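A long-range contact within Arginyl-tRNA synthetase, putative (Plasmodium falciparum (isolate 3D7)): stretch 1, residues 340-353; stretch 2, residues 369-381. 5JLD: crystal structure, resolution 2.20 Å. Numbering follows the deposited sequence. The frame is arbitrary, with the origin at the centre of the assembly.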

ATOM      1  N   ASN A 340      -5.596  15.806 -13.756  1.00 43.73           N
ATOM      2  CA  ASN A 340      -4.164  15.965 -14.003  1.00 47.00           C
ATOM      3  C   ASN A 340      -3.305  14.978 -13.218  1.00 48.14           C
ATOM      4  O   ASN A 340      -2.243  15.328 -12.702  1.00 42.41           O
ATOM      5  CB  ASN A 340      -3.740  17.414 -13.704  1.00 41.74           C
ATOM      6  CG  ASN A 340      -4.396  18.418 -14.668  1.00 54.67           C
ATOM      7  OD1 ASN A 340      -4.053  18.447 -15.847  1.00 59.94           O
ATOM      8  ND2 ASN A 340      -5.348  19.224 -14.171  1.00 46.93           N
ATOM      9  N   CYS A 341      -3.765  13.734 -13.147  1.00 47.81           N
ATOM     10  CA  CYS A 341      -3.060  12.695 -12.400  1.00 39.66           C
ATOM     11  C   CYS A 341      -1.698  12.370 -13.003  1.00 41.39           C
ATOM     12  O   CYS A 341      -1.549  12.235 -14.221  1.00 41.72           O
ATOM     13  CB  CYS A 341      -3.908  11.426 -12.322  1.00 38.02           C
ATOM     14  SG  CYS A 341      -5.274  11.531 -11.130  1.00 44.68           S
ATOM     15  N   ASN A 342      -0.705  12.241 -12.132  1.00 43.87           N
ATOM     16  CA  ASN A 342       0.642  11.845 -12.542  1.00 43.73           C
ATOM     17  C   ASN A 342       0.879  10.367 -12.268  1.00 43.42           C
ATOM     18  O   ASN A 342       1.739   9.729 -12.875  1.00 40.26           O
ATOM     19  CB  ASN A 342       1.663  12.709 -11.833  1.00 44.75           C
ATOM     20  CG  ASN A 342       1.423  14.183 -12.087  1.00 42.57           C
ATOM     21  OD1 ASN A 342       1.044  14.931 -11.182  1.00 39.34           O
ATOM     22  ND2 ASN A 342       1.616  14.600 -13.334  1.00 41.37           N
ATOM     23  N   CYS A 343       0.063   9.811 -11.383  1.00 41.31           N
ATOM     24  CA  CYS A 343       0.125   8.397 -11.106  1.00 40.18           C
ATOM     25  C   CYS A 343      -1.284   7.876 -10.805  1.00 36.77           C
ATOM     26  O   CYS A 343      -2.017   8.457 -10.013  1.00 46.28           O
ATOM     27  CB  CYS A 343       1.091   8.127  -9.941  1.00 36.44           C
ATOM     28  SG  CYS A 343       1.197   6.413  -9.404  1.00 62.18           S
ATOM     29  N   VAL A 344      -1.665   6.794 -11.469  1.00 33.85           N
ATOM     30  CA  VAL A 344      -2.963   6.174 -11.220  1.00 38.29           C
ATOM     31  C   VAL A 344      -2.808   4.704 -10.922  1.00 43.50           C
ATOM     32  O   VAL A 344      -2.289   3.919 -11.733  1.00 37.11           O
ATOM     33  CB  VAL A 344      -3.944   6.321 -12.404  1.00 43.92           C
ATOM     34  CG1 VAL A 344      -5.315   5.781 -12.009  1.00 31.81           C
ATOM     35  CG2 VAL A 344      -4.049   7.771 -12.842  1.00 43.22           C
ATOM     36  N   ILE A 345      -3.309   4.333  -9.760  1.00 38.79           N
ATOM     37  CA  ILE A 345      -3.109   3.008  -9.255  1.00 34.33           C
ATOM     38  C   ILE A 345      -4.447   2.313  -9.134  1.00 40.17           C
ATOM     39  O   ILE A 345      -5.326   2.807  -8.467  1.00 39.90           O
ATOM     40  CB  ILE A 345      -2.389   3.064  -7.882  1.00 36.85           C
ATOM     41  CG1 ILE A 345      -0.967   3.612  -8.053  1.00 34.65           C
ATOM     42  CG2 ILE A 345      -2.406   1.712  -7.222  1.00 37.49           C
ATOM     43  CD1 ILE A 345      -0.337   4.119  -6.723  1.00 35.11           C
ATOM     44  N   TYR A 346      -4.590   1.180  -9.806  1.00 42.04           N
ATOM     45  CA  TYR A 346      -5.785   0.362  -9.738  1.00 37.35           C
ATOM     46  C   TYR A 346      -5.563  -0.862  -8.851  1.00 44.35           C
ATOM     47  O   TYR A 346      -4.813  -1.757  -9.214  1.00 40.83           O
ATOM     48  CB  TYR A 346      -6.187  -0.088 -11.138  1.00 42.90           C
ATOM     49  CG  TYR A 346      -6.674   1.039 -12.016  1.00 47.85           C
ATOM     50  CD1 TYR A 346      -5.771   1.835 -12.709  1.00 46.33           C
ATOM     51  CD2 TYR A 346      -8.043   1.304 -12.158  1.00 47.07           C
ATOM     52  CE1 TYR A 346      -6.207   2.870 -13.520  1.00 45.05           C
ATOM     53  CE2 TYR A 346      -8.498   2.353 -12.976  1.00 40.44           C
ATOM     54  CZ  TYR A 346      -7.563   3.124 -13.648  1.00 39.54           C
ATOM     55  OH  TYR A 346      -7.953   4.148 -14.454  1.00 41.27           O
ATOM     56  N   VAL A 347      -6.222  -0.902  -7.700  1.00 41.48           N
ATOM     57  CA  VAL A 347      -6.122  -2.044  -6.797  1.00 44.47           C
ATOM     58  C   VAL A 347      -7.247  -3.035  -7.107  1.00 44.83           C
ATOM     59  O   VAL A 347      -8.397  -2.730  -6.825  1.00 46.35           O
ATOM     60  CB  VAL A 347      -6.216  -1.590  -5.309  1.00 40.05           C
ATOM     61  CG1 VAL A 347      -6.265  -2.789  -4.381  1.00 38.90           C
ATOM     62  CG2 VAL A 347      -5.083  -0.655  -4.961  1.00 36.67           C
ATOM     63  N   THR A 348      -6.942  -4.188  -7.715  1.00 43.59           N
ATOM     64  CA  THR A 348      -7.996  -5.164  -8.044  1.00 43.08           C
ATOM     65  C   THR A 348      -7.552  -6.631  -8.018  1.00 44.78           C
ATOM     66  O   THR A 348      -6.369  -6.910  -7.890  1.00 44.41           O
ATOM     67  CB  THR A 348      -8.610  -4.945  -9.475  1.00 62.86           C
ATOM     68  OG1 THR A 348      -7.756  -5.536 -10.466  1.00 58.31           O
ATOM     69  CG2 THR A 348      -8.833  -3.470  -9.804  1.00 56.35           C
ATOM     70  N   ASP A 349      -8.514  -7.555  -8.174  1.00 48.87           N
ATOM     71  CA  ASP A 349      -8.215  -8.972  -8.414  1.00 55.97           C
ATOM     72  C   ASP A 349      -7.157  -9.088  -9.484  1.00 56.12           C
ATOM     73  O   ASP A 349      -7.180  -8.347 -10.478  1.00 50.66           O
ATOM     74  CB  ASP A 349      -9.436  -9.778  -8.883  1.00 62.93           C
ATOM     75  CG  ASP A 349     -10.722  -9.311  -8.267  1.00 79.80           C
ATOM     76  OD1 ASP A 349     -10.936  -9.568  -7.063  1.00 90.81           O
ATOM     77  OD2 ASP A 349     -11.515  -8.677  -8.994  1.00 81.35           O
ATOM     78  N   ILE A 350      -6.260 -10.051  -9.293  1.00 46.16           N
ATOM     79  CA  ILE A 350      -5.111 -10.227 -10.169  1.00 51.70           C
ATOM     80  C   ILE A 350      -5.565 -10.573 -11.594  1.00 46.85           C
ATOM     81  O   ILE A 350      -4.924 -10.189 -12.579  1.00 53.73           O
ATOM     82  CB  ILE A 350      -4.148 -11.319  -9.591  1.00 55.34           C
ATOM     83  CG1 ILE A 350      -2.806 -11.317 -10.327  1.00 62.64           C
ATOM     84  CG2 ILE A 350      -4.795 -12.689  -9.602  1.00 53.90           C
ATOM     85  CD1 ILE A 350      -2.147  -9.944 -10.394  1.00 65.67           C
ATOM     86  N   GLY A 351      -6.721 -11.220 -11.691  1.00 49.42           N
ATOM     87  CA  GLY A 351      -7.286 -11.637 -12.965  1.00 53.89           C
ATOM     88  C   GLY A 351      -7.767 -10.513 -13.868  1.00 55.67           C
ATOM     89  O   GLY A 351      -8.118 -10.742 -15.028  1.00 53.80           O
ATOM     90  N   GLN A 352      -7.798  -9.292 -13.352  1.00 55.47           N
ATOM     91  CA  GLN A 352      -8.159  -8.159 -14.198  1.00 57.95           C
ATOM     92  C   GLN A 352      -6.921  -7.514 -14.801  1.00 57.20           C
ATOM     93  O   GLN A 352      -7.045  -6.620 -15.648  1.00 54.44           O
ATOM     94  CB  GLN A 352      -8.958  -7.121 -13.414  1.00 58.56           C
ATOM     95  CG  GLN A 352     -10.303  -7.624 -12.927  1.00 63.19           C
ATOM     96  CD  GLN A 352     -11.085  -6.543 -12.211  1.00 81.96           C
ATOM     97  OE1 GLN A 352     -11.460  -5.536 -12.811  1.00 87.87           O
ATOM     98  NE2 GLN A 352     -11.324  -6.741 -10.920  1.00 89.76           N
ATOM     99  N   LEU A 353      -5.740  -7.984 -14.378  1.00 52.39           N
ATOM    100  CA  LEU A 353      -4.452  -7.398 -14.805  1.00 52.99           C
ATOM    101  C   LEU A 353      -4.373  -7.076 -16.295  1.00 47.85           C
ATOM    102  O   LEU A 353      -4.173  -5.925 -16.679  1.00 52.46           O
ATOM    103  CB  LEU A 353      -3.290  -8.339 -14.446  1.00 41.00           C
ATOM    104  CG  LEU A 353      -1.896  -8.009 -15.010  1.00 55.09           C
ATOM    105  CD1 LEU A 353      -1.444  -6.560 -14.703  1.00 46.31           C
ATOM    106  CD2 LEU A 353      -0.848  -9.028 -14.501  1.00 54.89           C
ATOM    107  N   GLY A 369      -3.557  13.976 -21.124  1.00 44.13           N
ATOM    108  CA  GLY A 369      -2.837  14.374 -19.937  1.00 48.77           C
ATOM    109  C   GLY A 369      -1.340  14.151 -20.029  1.00 51.85           C
ATOM    110  O   GLY A 369      -0.747  14.204 -21.105  1.00 48.75           O
ATOM    111  N   ASP A 370      -0.747  13.914 -18.867  1.00 44.33           N
ATOM    112  CA  ASP A 370       0.686  13.684 -18.701  1.00 48.49           C
ATOM    113  C   ASP A 370       1.129  12.392 -19.386  1.00 45.65           C
ATOM    114  O   ASP A 370       0.786  11.300 -18.918  1.00 45.51           O
ATOM    115  CB  ASP A 370       1.003  13.639 -17.197  1.00 53.62           C
ATOM    116  CG  ASP A 370       2.468  13.358 -16.898  1.00 62.32           C
ATOM    117  OD1 ASP A 370       3.305  13.420 -17.826  1.00 60.84           O
ATOM    118  OD2 ASP A 370       2.776  13.107 -15.707  1.00 63.00           O
ATOM    119  N   LYS A 371       1.887  12.506 -20.476  1.00 46.76           N
ATOM    120  CA  LYS A 371       2.344  11.328 -21.222  1.00 51.31           C
ATOM    121  C   LYS A 371       3.213  10.387 -20.369  1.00 54.86           C
ATOM    122  O   LYS A 371       3.293   9.187 -20.643  1.00 51.00           O
ATOM    123  CB  LYS A 371       3.116  11.745 -22.474  1.00 54.95           C
ATOM    124  CG  LYS A 371       4.400  12.518 -22.186  1.00 64.74           C
ATOM    125  CD  LYS A 371       4.987  13.130 -23.457  1.00 72.56           C
ATOM    126  CE  LYS A 371       6.262  13.924 -23.171  1.00 76.00           C
ATOM    127  NZ  LYS A 371       7.411  13.050 -22.804  1.00 81.99           N
ATOM    128  N   ASN A 372       3.834  10.931 -19.326  1.00 55.22           N
ATOM    129  CA  ASN A 372       4.695  10.143 -18.447  1.00 49.79           C
ATOM    130  C   ASN A 372       3.943   9.644 -17.223  1.00 55.47           C
ATOM    131  O   ASN A 372       4.558   9.191 -16.249  1.00 48.28           O
ATOM    132  CB  ASN A 372       5.906  10.966 -17.988  1.00 50.62           C
ATOM    133  CG  ASN A 372       6.786  11.402 -19.146  1.00 57.77           C
ATOM    134  OD1 ASN A 372       7.137  10.604 -20.012  1.00 60.03           O
ATOM    135  ND2 ASN A 372       7.126  12.687 -19.174  1.00 55.73           N
ATOM    136  N   ALA A 373       2.616   9.754 -17.253  1.00 47.45           N
ATOM    137  CA  ALA A 373       1.821   9.264 -16.138  1.00 45.48           C
ATOM    138  C   ALA A 373       2.152   7.793 -15.861  1.00 45.87           C
ATOM    139  O   ALA A 373       2.192   6.961 -16.772  1.00 51.17           O
ATOM    140  CB  ALA A 373       0.331   9.437 -16.411  1.00 44.39           C
ATOM    141  N   LYS A 374       2.405   7.498 -14.597  1.00 39.69           N
ATOM    142  CA  LYS A 374       2.654   6.133 -14.147  1.00 47.34           C
ATOM    143  C   LYS A 374       1.346   5.397 -13.877  1.00 45.05           C
ATOM    144  O   LYS A 374       0.601   5.733 -12.939  1.00 49.84           O
ATOM    145  CB  LYS A 374       3.527   6.146 -12.881  1.00 52.56           C
ATOM    146  CG  LYS A 374       4.302   4.851 -12.634  1.00 64.37           C
ATOM    147  CD  LYS A 374       5.072   4.931 -11.311  1.00 68.82           C
ATOM    148  CE  LYS A 374       6.132   3.844 -11.181  1.00 65.07           C
ATOM    149  NZ  LYS A 374       7.064   4.131 -10.054  1.00 59.54           N
ATOM    150  N   LEU A 375       1.070   4.391 -14.696  1.00 37.05           N
ATOM    151  CA  LEU A 375      -0.161   3.650 -14.584  1.00 43.10           C
ATOM    152  C   LEU A 375       0.143   2.282 -14.006  1.00 44.37           C
ATOM    153  O   LEU A 375       0.898   1.499 -14.588  1.00 43.79           O
ATOM    154  CB  LEU A 375      -0.847   3.520 -15.957  1.00 47.26           C
ATOM    155  CG  LEU A 375      -1.141   4.816 -16.721  1.00 45.30           C
ATOM    156  CD1 LEU A 375      -1.651   4.506 -18.139  1.00 32.62           C
ATOM    157  CD2 LEU A 375      -2.121   5.729 -15.956  1.00 41.28           C
ATOM    158  N   MET A 376      -0.464   1.983 -12.866  1.00 42.05           N
ATOM    159  CA  MET A 376      -0.084   0.793 -12.147  1.00 42.53           C
ATOM    160  C   MET A 376      -1.288  -0.064 -11.854  1.00 44.29           C
ATOM    161  O   MET A 376      -2.330   0.414 -11.411  1.00 38.55           O
ATOM    162  CB  MET A 376       0.627   1.147 -10.838  1.00 43.50           C
ATOM    163  CG  MET A 376       1.604   2.316 -10.917  1.00 47.19           C
ATOM    164  SD  MET A 376       2.610   2.516  -9.412  1.00 61.22           S
ATOM    165  CE  MET A 376       3.711   1.115  -9.586  1.00 38.87           C
ATOM    166  N   HIS A 377      -1.140  -1.348 -12.108  1.00 44.61           N
ATOM    167  CA  HIS A 377      -2.101  -2.301 -11.624  1.00 46.04           C
ATOM    168  C   HIS A 377      -1.523  -2.991 -10.397  1.00 47.87           C
ATOM    169  O   HIS A 377      -0.432  -3.541 -10.465  1.00 47.30           O
ATOM    170  CB  HIS A 377      -2.442  -3.316 -12.701  1.00 42.25           C
ATOM    171  CG  HIS A 377      -3.465  -4.314 -12.263  1.00 53.95           C
ATOM    172  ND1 HIS A 377      -3.128  -5.575 -11.821  1.00 55.28           N
ATOM    173  CD2 HIS A 377      -4.811  -4.230 -12.177  1.00 62.55           C
ATOM    174  CE1 HIS A 377      -4.226  -6.230 -11.495  1.00 62.52           C
ATOM    175  NE2 HIS A 377      -5.265  -5.441 -11.704  1.00 67.55           N
ATOM    176  N   VAL A 378      -2.256  -2.945  -9.287  1.00 46.73           N
ATOM    177  CA  VAL A 378      -1.902  -3.630  -8.048  1.00 44.20           C
ATOM    178  C   VAL A 378      -2.886  -4.779  -7.815  1.00 47.52           C
ATOM    179  O   VAL A 378      -4.008  -4.576  -7.317  1.00 39.71           O
ATOM    180  CB  VAL A 378      -1.926  -2.669  -6.825  1.00 47.68           C
ATOM    181  CG1 VAL A 378      -1.670  -3.430  -5.538  1.00 47.22           C
ATOM    182  CG2 VAL A 378      -0.924  -1.521  -6.989  1.00 43.39           C
ATOM    183  N   GLY A 379      -2.457  -5.992  -8.171  1.00 43.84           N
ATOM    184  CA  GLY A 379      -3.319  -7.154  -8.130  1.00 35.06           C
ATOM    185  C   GLY A 379      -3.319  -7.839  -6.786  1.00 50.35           C
ATOM    186  O   GLY A 379      -2.323  -7.775  -6.068  1.00 54.28           O
ATOM    187  N   PHE A 380      -4.421  -8.493  -6.423  1.00 45.29           N
ATOM    188  CA  PHE A 380      -4.379  -9.332  -5.218  1.00 51.14           C
ATOM    189  C   PHE A 380      -5.044 -10.682  -5.466  1.00 51.80           C
ATOM    190  O   PHE A 380      -5.903 -10.811  -6.340  1.00 49.12           O
ATOM    191  CB  PHE A 380      -5.032  -8.634  -4.013  1.00 50.06           C
ATOM    192  CG  PHE A 380      -6.467  -8.218  -4.248  1.00 58.20           C
ATOM    193  CD1 PHE A 380      -7.504  -9.148  -4.171  1.00 55.45           C
ATOM    194  CD2 PHE A 380      -6.780  -6.900  -4.546  1.00 55.23           C
ATOM    195  CE1 PHE A 380      -8.824  -8.770  -4.396  1.00 57.77           C
ATOM    196  CE2 PHE A 380      -8.101  -6.519  -4.766  1.00 61.43           C
ATOM    197  CZ  PHE A 380      -9.123  -7.458  -4.694  1.00 56.72           C
ATOM    198  N   GLY A 381      -4.646 -11.680  -4.684  1.00 49.45           N
ATOM    199  CA  GLY A 381      -5.205 -13.015  -4.798  1.00 44.18           C
ATOM    200  C   GLY A 381      -6.473 -13.250  -4.000  1.00 50.82           C
ATOM    201  O   GLY A 381      -7.002 -12.348  -3.344  1.00 52.60           O
TER
HETATM  202  O   HOH W   1      -2.392  13.836 -16.441  1.00 40.92           O

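This is a parallel pairing of two neighbouring β-strands, 343-349 and 374-380, held by an unbroken backbone ladder and fastened at each end by polar side chains. The rungs alternate in the usual parallel manner, with the even-numbered residues of the first strand doing the bonding. V344 N donates to K374 O and V344 O accepts from M376 N; Y346 N reaches M376 O and Y346 O takes V378 N; T348 N meets V378 O and T348 O takes F380 N, all at 2.8 to 3.0 Å. The ladder overruns the first strand at both ends, K374 N donating to N342 O (2.9 Å) and I350 N to F380 O (3.1 Å). Together the stretches bury 984 Å², both sides summed.

Because paired residues share a face, except at D349 and F380, where the side chains diverge, each face can be composed separately. C343, I345 and V347 lie with K374, M376 and V378 on one side. There I345 CG2 packs against V378 CG2 at 3.6 Å and the thioether of M376 spans two neighbours, its SD lying 4.0 Å from I345 CG1 and 4.1 Å from C343 SG. C343, I345, V347 and V378 are buried; the branched residues among them suit extended backbone, while K374 starts on the same face but leads its amine away to a partner elsewhere in the structure.

The other face carries V344, Y346 and T348, all buried, beside L375 and H377, and turns polar toward its C-terminal end. H377, with chi1 at t, brings its ring close to the first stretch: H377 NE2 donates to T348 OG1 at 2.8 Å, and T348 OG1 donates to D349 O at 2.9 Å. Over one face of the H377 ring sits L353 CA, 3.7 Å from its centroid in a CH-π contact, so the ring is both bonded at its edge and covered.

G379 leaves space for I350: an ideal CB on G379 would lie 2.3 Å from I350 CD1, a clash, whereas G379 CA sits 3.8 Å from I350 CD1. Next to it, the CB of F380 points away, yet chi1 at p brings the ring back over the first strand, with D349 N and T348 C over one face and V347 CG1 at the edge.

The opposite end is tied down just before the strands begin. D370 opens a type I turn and splits its carboxylate: D370 OD1 accepts N372 N at 3.0 Å within the turn, while D370 OD2 accepts N342 ND2 at 3.0 Å across the contact. A water bridges C341 O and D370 N, 2.9 Å from each.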